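Local coordinates for alpha-galactosidase (PDB 3MI6), which probably hydrolyses terminal, non-reducing alpha-D-galactose residues in alpha-D-galactosides such as galactose oligosaccharides, galactomannans and galactolipids, at residues 105-110 / 135-140; 145-150 / 162-167. All blocks are in the same frame, centred on the assembly; numbering follows the deposited sequence.

Interaction 1. Residues 105-110 / 135-140; sequences YDHYQL and VVSFND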
# COMPACT_ATOMS: atom_id res chain seq x y z
N TYR D 105 21.84 26.13 31.68
CA TYR D 105 22.67 26.99 30.83
C TYR D 105 23.47 27.99 31.65
O TYR D 105 23.00 28.54 32.66
CB TYR D 105 21.78 27.72 29.81
CG TYR D 105 22.47 28.82 29.03
CD1 TYR D 105 23.25 28.53 27.92
CD2 TYR D 105 22.34 30.15 29.41
CE1 TYR D 105 23.88 29.54 27.19
CE2 TYR D 105 22.98 31.17 28.69
CZ TYR D 105 23.75 30.85 27.59
OH TYR D 105 24.37 31.86 26.87
N ASP D 106 24.70 28.24 31.20
CA ASP D 106 25.54 29.23 31.85
C ASP D 106 26.03 30.29 30.87
O ASP D 106 25.90 31.49 31.15
CB ASP D 106 26.71 28.55 32.57
CG ASP D 106 27.80 29.53 32.98
OD1 ASP D 106 27.46 30.58 33.59
OD2 ASP D 106 28.98 29.25 32.70
N HIS D 107 26.58 29.87 29.74
CA HIS D 107 27.17 30.80 28.79
C HIS D 107 27.40 30.15 27.44
O HIS D 107 27.44 28.93 27.35
CB HIS D 107 28.51 31.31 29.31
CG HIS D 107 29.65 30.35 29.13
ND1 HIS D 107 29.95 29.37 30.05
CD2 HIS D 107 30.57 30.23 28.14
CE1 HIS D 107 31.01 28.69 29.63
NE2 HIS D 107 31.40 29.19 28.48
N TYR D 108 27.57 30.96 26.40
CA TYR D 108 27.85 30.45 25.07
C TYR D 108 29.07 31.13 24.47
O TYR D 108 29.51 32.16 24.95
CB TYR D 108 26.66 30.67 24.14
CG TYR D 108 26.61 32.05 23.52
CD1 TYR D 108 25.83 33.05 24.05
CD2 TYR D 108 27.37 32.35 22.39
CE1 TYR D 108 25.79 34.30 23.49
CE2 TYR D 108 27.34 33.59 21.83
CZ TYR D 108 26.55 34.56 22.38
OH TYR D 108 26.52 35.81 21.82
N GLN D 109 29.60 30.55 23.40
CA GLN D 109 30.73 31.13 22.68
C GLN D 109 30.57 30.92 21.17
O GLN D 109 30.06 29.89 20.74
CB GLN D 109 32.01 30.48 23.18
CG GLN D 109 33.27 30.94 22.51
CD GLN D 109 34.49 30.29 23.14
OE1 GLN D 109 34.40 29.19 23.70
NE2 GLN D 109 35.64 30.96 23.05
N LEU D 110 30.98 31.89 20.36
CA LEU D 110 30.85 31.82 18.90
C LEU D 110 32.21 31.94 18.22
O LEU D 110 32.86 32.98 18.31
CB LEU D 110 29.92 32.92 18.37
CG LEU D 110 28.95 32.63 17.22
CD1 LEU D 110 28.69 33.91 16.43
CD2 LEU D 110 29.44 31.53 16.28
N VAL D 135 29.34 27.09 20.56
CA VAL D 135 29.50 26.20 21.71
C VAL D 135 28.60 26.63 22.85
O VAL D 135 28.76 27.71 23.39
CB VAL D 135 30.94 26.17 22.23
CG1 VAL D 135 31.07 25.14 23.34
CG2 VAL D 135 31.91 25.88 21.12
N VAL D 136 27.66 25.78 23.24
CA VAL D 136 26.68 26.17 24.23
C VAL D 136 26.87 25.37 25.51
O VAL D 136 26.47 24.20 25.58
CB VAL D 136 25.24 25.98 23.70
CG1 VAL D 136 24.23 26.31 24.77
CG2 VAL D 136 25.02 26.85 22.49
N SER D 137 27.45 26.00 26.52
CA SER D 137 27.86 25.31 27.74
C SER D 137 26.80 25.33 28.84
O SER D 137 26.14 26.33 29.05
CB SER D 137 29.19 25.88 28.23
OG SER D 137 30.16 25.88 27.20
N PHE D 138 26.64 24.20 29.52
CA PHE D 138 25.70 24.09 30.63
C PHE D 138 26.45 23.59 31.86
O PHE D 138 27.59 23.16 31.77
CB PHE D 138 24.57 23.11 30.30
CG PHE D 138 23.77 23.47 29.08
CD1 PHE D 138 24.32 23.35 27.81
CD2 PHE D 138 22.45 23.88 29.19
CE1 PHE D 138 23.57 23.68 26.69
CE2 PHE D 138 21.71 24.20 28.08
CZ PHE D 138 22.28 24.10 26.83
N ASN D 139 25.78 23.63 33.01
CA ASN D 139 26.31 23.06 34.24
C ASN D 139 25.17 22.35 34.95
O ASN D 139 24.04 22.83 34.96
CB ASN D 139 26.87 24.14 35.18
CG ASN D 139 28.18 24.74 34.69
OD1 ASN D 139 28.27 25.95 34.45
ND2 ASN D 139 29.20 23.90 34.55
N ASP D 140 25.50 21.22 35.56
CA ASP D 140 24.57 20.48 36.38
C ASP D 140 24.52 21.01 37.82
O ASP D 140 25.52 21.01 38.55
CB ASP D 140 24.99 19.01 36.38
CG ASP D 140 24.07 18.14 37.20
OD1 ASP D 140 22.84 18.42 37.22
OD2 ASP D 140 24.59 17.17 37.81
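Tyr105 to Gln109 pair with Val135 to Phe138 as antiparallel strands interrupted by a beta bulge, at one margin of the large sheet in the N-terminal domain of this family 36 glycosidase. The bulge lies between the Tyr105–Phe138 and His107–Ser137 pairs and shows how a sheet absorbs one extra residue. Asp106 and His107 both face Ser137: Asp106 N donates to Ser137 O at 3.2 Å, while Ser137 N donates to His107 O at 3.0 Å. Beyond it regular pairing resumes, with Gln109 and Val135 bonded to each other through both backbone groups.

The His107 imidazole lies over Ser137, whose CB sits beneath one ring face, 3.6 Å from CE1. A bond of 2.8 Å from His107 ND1 to Asp106 OD2 limits the turning of that ring; the carboxylate oxygen is approached from 54° out of its own plane. Ser137 OG turns to Asp148 on the next strand.

On the other face the Val136 side chain crosses that of Tyr105 at about a right angle, CG1 meeting the ring edge 4.0 Å from CD1. The side chains of Phe138 and Tyr105 leave their paired backbones in diverging directions, yet with CG anti to the carbonyl carbon (chi1 -59°) the phenylalanine ring comes back beside the tyrosine, CE2 lying 3.9 Å from Tyr105 CB. An alanine at Phe138 would probably open a gap beside Tyr105 CB and leave the tyrosine less firmly packed.

Strand 103-112 is outermost in this sheet within the chain, and strand 132-140 separates it from strand 146-154. The side carrying Tyr105, Val136 and Phe138 is covered by strand 19-25, through Phe23 and Ile25, while Tyr108 meets the ring of Phe12 edge-to-face.

Interaction 2. Residues 145-150 / 162-167; sequences LALDLN and KSAKFT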
# COMPACT_ATOMS: atom_id res chain seq x y z
N LEU D 145 29.15 18.65 36.98
CA LEU D 145 29.55 18.28 35.62
C LEU D 145 29.23 19.42 34.67
O LEU D 145 28.21 20.09 34.81
CB LEU D 145 28.79 17.03 35.18
CG LEU D 145 28.74 16.69 33.69
CD1 LEU D 145 29.59 15.49 33.38
CD2 LEU D 145 27.32 16.43 33.27
N ALA D 146 30.11 19.64 33.70
CA ALA D 146 29.86 20.62 32.66
C ALA D 146 29.69 19.94 31.30
O ALA D 146 30.35 18.95 31.00
CB ALA D 146 30.98 21.62 32.59
N LEU D 147 28.80 20.49 30.48
CA LEU D 147 28.51 19.93 29.17
C LEU D 147 28.62 20.99 28.08
O LEU D 147 27.94 22.01 28.13
CB LEU D 147 27.09 19.38 29.16
CG LEU D 147 26.67 18.80 27.82
CD1 LEU D 147 27.63 17.70 27.40
CD2 LEU D 147 25.25 18.27 27.91
N ASP D 148 29.48 20.75 27.11
CA ASP D 148 29.50 21.61 25.93
C ASP D 148 28.72 20.98 24.77
O ASP D 148 29.00 19.85 24.36
CB ASP D 148 30.94 21.91 25.52
CG ASP D 148 31.65 22.82 26.52
OD1 ASP D 148 30.93 23.34 27.40
OD2 ASP D 148 32.90 23.01 26.42
N LEU D 149 27.72 21.71 24.28
CA LEU D 149 26.98 21.33 23.08
C LEU D 149 27.52 22.11 21.87
O LEU D 149 27.44 23.33 21.80
CB LEU D 149 25.48 21.58 23.24
CG LEU D 149 24.75 20.66 24.22
CD1 LEU D 149 23.24 20.74 24.07
CD2 LEU D 149 25.21 19.24 24.00
N ASN D 150 28.07 21.38 20.91
CA ASN D 150 28.66 22.01 19.75
C ASN D 150 27.76 21.95 18.53
O ASN D 150 26.97 21.00 18.36
CB ASN D 150 30.01 21.36 19.46
CG ASN D 150 30.85 21.24 20.70
OD1 ASN D 150 31.14 22.22 21.37
ND2 ASN D 150 31.24 20.02 21.03
N LYS D 162 27.11 18.37 14.65
CA LYS D 162 26.88 18.44 16.09
C LYS D 162 27.77 17.50 16.87
O LYS D 162 28.16 16.45 16.37
CB LYS D 162 25.41 18.15 16.41
CG LYS D 162 24.45 19.22 15.91
CD LYS D 162 23.01 18.78 16.05
CE LYS D 162 22.65 18.48 17.48
NZ LYS D 162 21.21 18.19 17.55
N SER D 163 28.11 17.90 18.09
CA SER D 163 28.75 16.99 19.05
C SER D 163 28.47 17.40 20.49
O SER D 163 27.76 18.37 20.75
CB SER D 163 30.25 16.88 18.82
OG SER D 163 30.94 18.01 19.33
N ALA D 164 29.05 16.65 21.43
CA ALA D 164 28.94 16.97 22.84
C ALA D 164 30.27 16.68 23.50
O ALA D 164 30.96 15.74 23.13
CB ALA D 164 27.82 16.17 23.49
N LYS D 165 30.63 17.51 24.47
CA LYS D 165 31.86 17.33 25.25
C LYS D 165 31.51 17.49 26.70
O LYS D 165 30.98 18.53 27.10
CB LYS D 165 32.89 18.37 24.88
CG LYS D 165 34.20 18.22 25.62
CD LYS D 165 35.11 19.40 25.32
CE LYS D 165 36.57 18.96 25.20
NZ LYS D 165 37.49 20.14 25.15
N PHE D 166 31.81 16.48 27.50
CA PHE D 166 31.50 16.48 28.93
C PHE D 166 32.74 16.86 29.73
O PHE D 166 33.83 16.36 29.45
CB PHE D 166 31.03 15.10 29.37
CG PHE D 166 29.68 14.70 28.83
CD1 PHE D 166 29.50 14.41 27.50
CD2 PHE D 166 28.59 14.58 29.68
CE1 PHE D 166 28.25 14.05 27.02
CE2 PHE D 166 27.35 14.21 29.20
CZ PHE D 166 27.18 13.95 27.87
N THR D 167 32.57 17.74 30.71
CA THR D 167 33.67 18.10 31.61
C THR D 167 33.29 17.82 33.06
O THR D 167 32.17 18.10 33.48
CB THR D 167 34.09 19.59 31.49
OG1 THR D 167 34.05 20.01 30.11
CG2 THR D 167 35.50 19.79 32.05
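Lys162 to Thr167 run back along Leu145 to Asn150 as the returning arm of a beta hairpin, antiparallel and in unbroken register. At Lys162, CA makes a CA-H...O contact with Asn150 O, while the far end of the side chain reaches Tyr21. Ser163 follows. Its OG stands between the backbone N and the carbonyl carbon (chi1 77°), the crowded position, and accepts a bond of 2.6 Å from Asn150 ND2 lying close to the amide plane, so a side-chain bond joins the backbone pairing of these two residues. Ala164 turns to the opposite face, where its CB meets Leu149 CD2 at 4.1 Å. Lys165 exchanges backbone bonds in both directions with Asp148, and the two CB atoms lie alongside each other.

Phe166 carries the apolar side of the hairpin, together with Tyr77 and Leu176 from elsewhere in the chain. Leu147 lies beside it, pointing the same way, and a chi2 of 57° sets CD1 over the centre of the ring, 3.6 Å from the centroid, in a CH-pi contact. Leu145 CD1 meets the same ring at its edge, 3.9 Å from CD2. Thr167 completes the strand, its CB 3.9 Å from Ala146 CB.

Interactions 1 and 2 come in series along the chain, with centres about 9 Å apart, and occupy four consecutive strands of one antiparallel sheet in the order 103-112, 132-140, 146-154, 159-167. Strands 132-140 and 146-154 are themselves neighbours, so the second partner of interaction 1 lies directly against the first of interaction 2. A probable backbone hydrogen bond, Val136 N to Leu149 O at 2.8 Å, crosses this junction, and Asn139 packs on Ala146. Beyond 159-167 the sheet continues into strand 290-301. Both contacts thus build a continuous part of the N-terminal domain, away from the predicted catalytic residues.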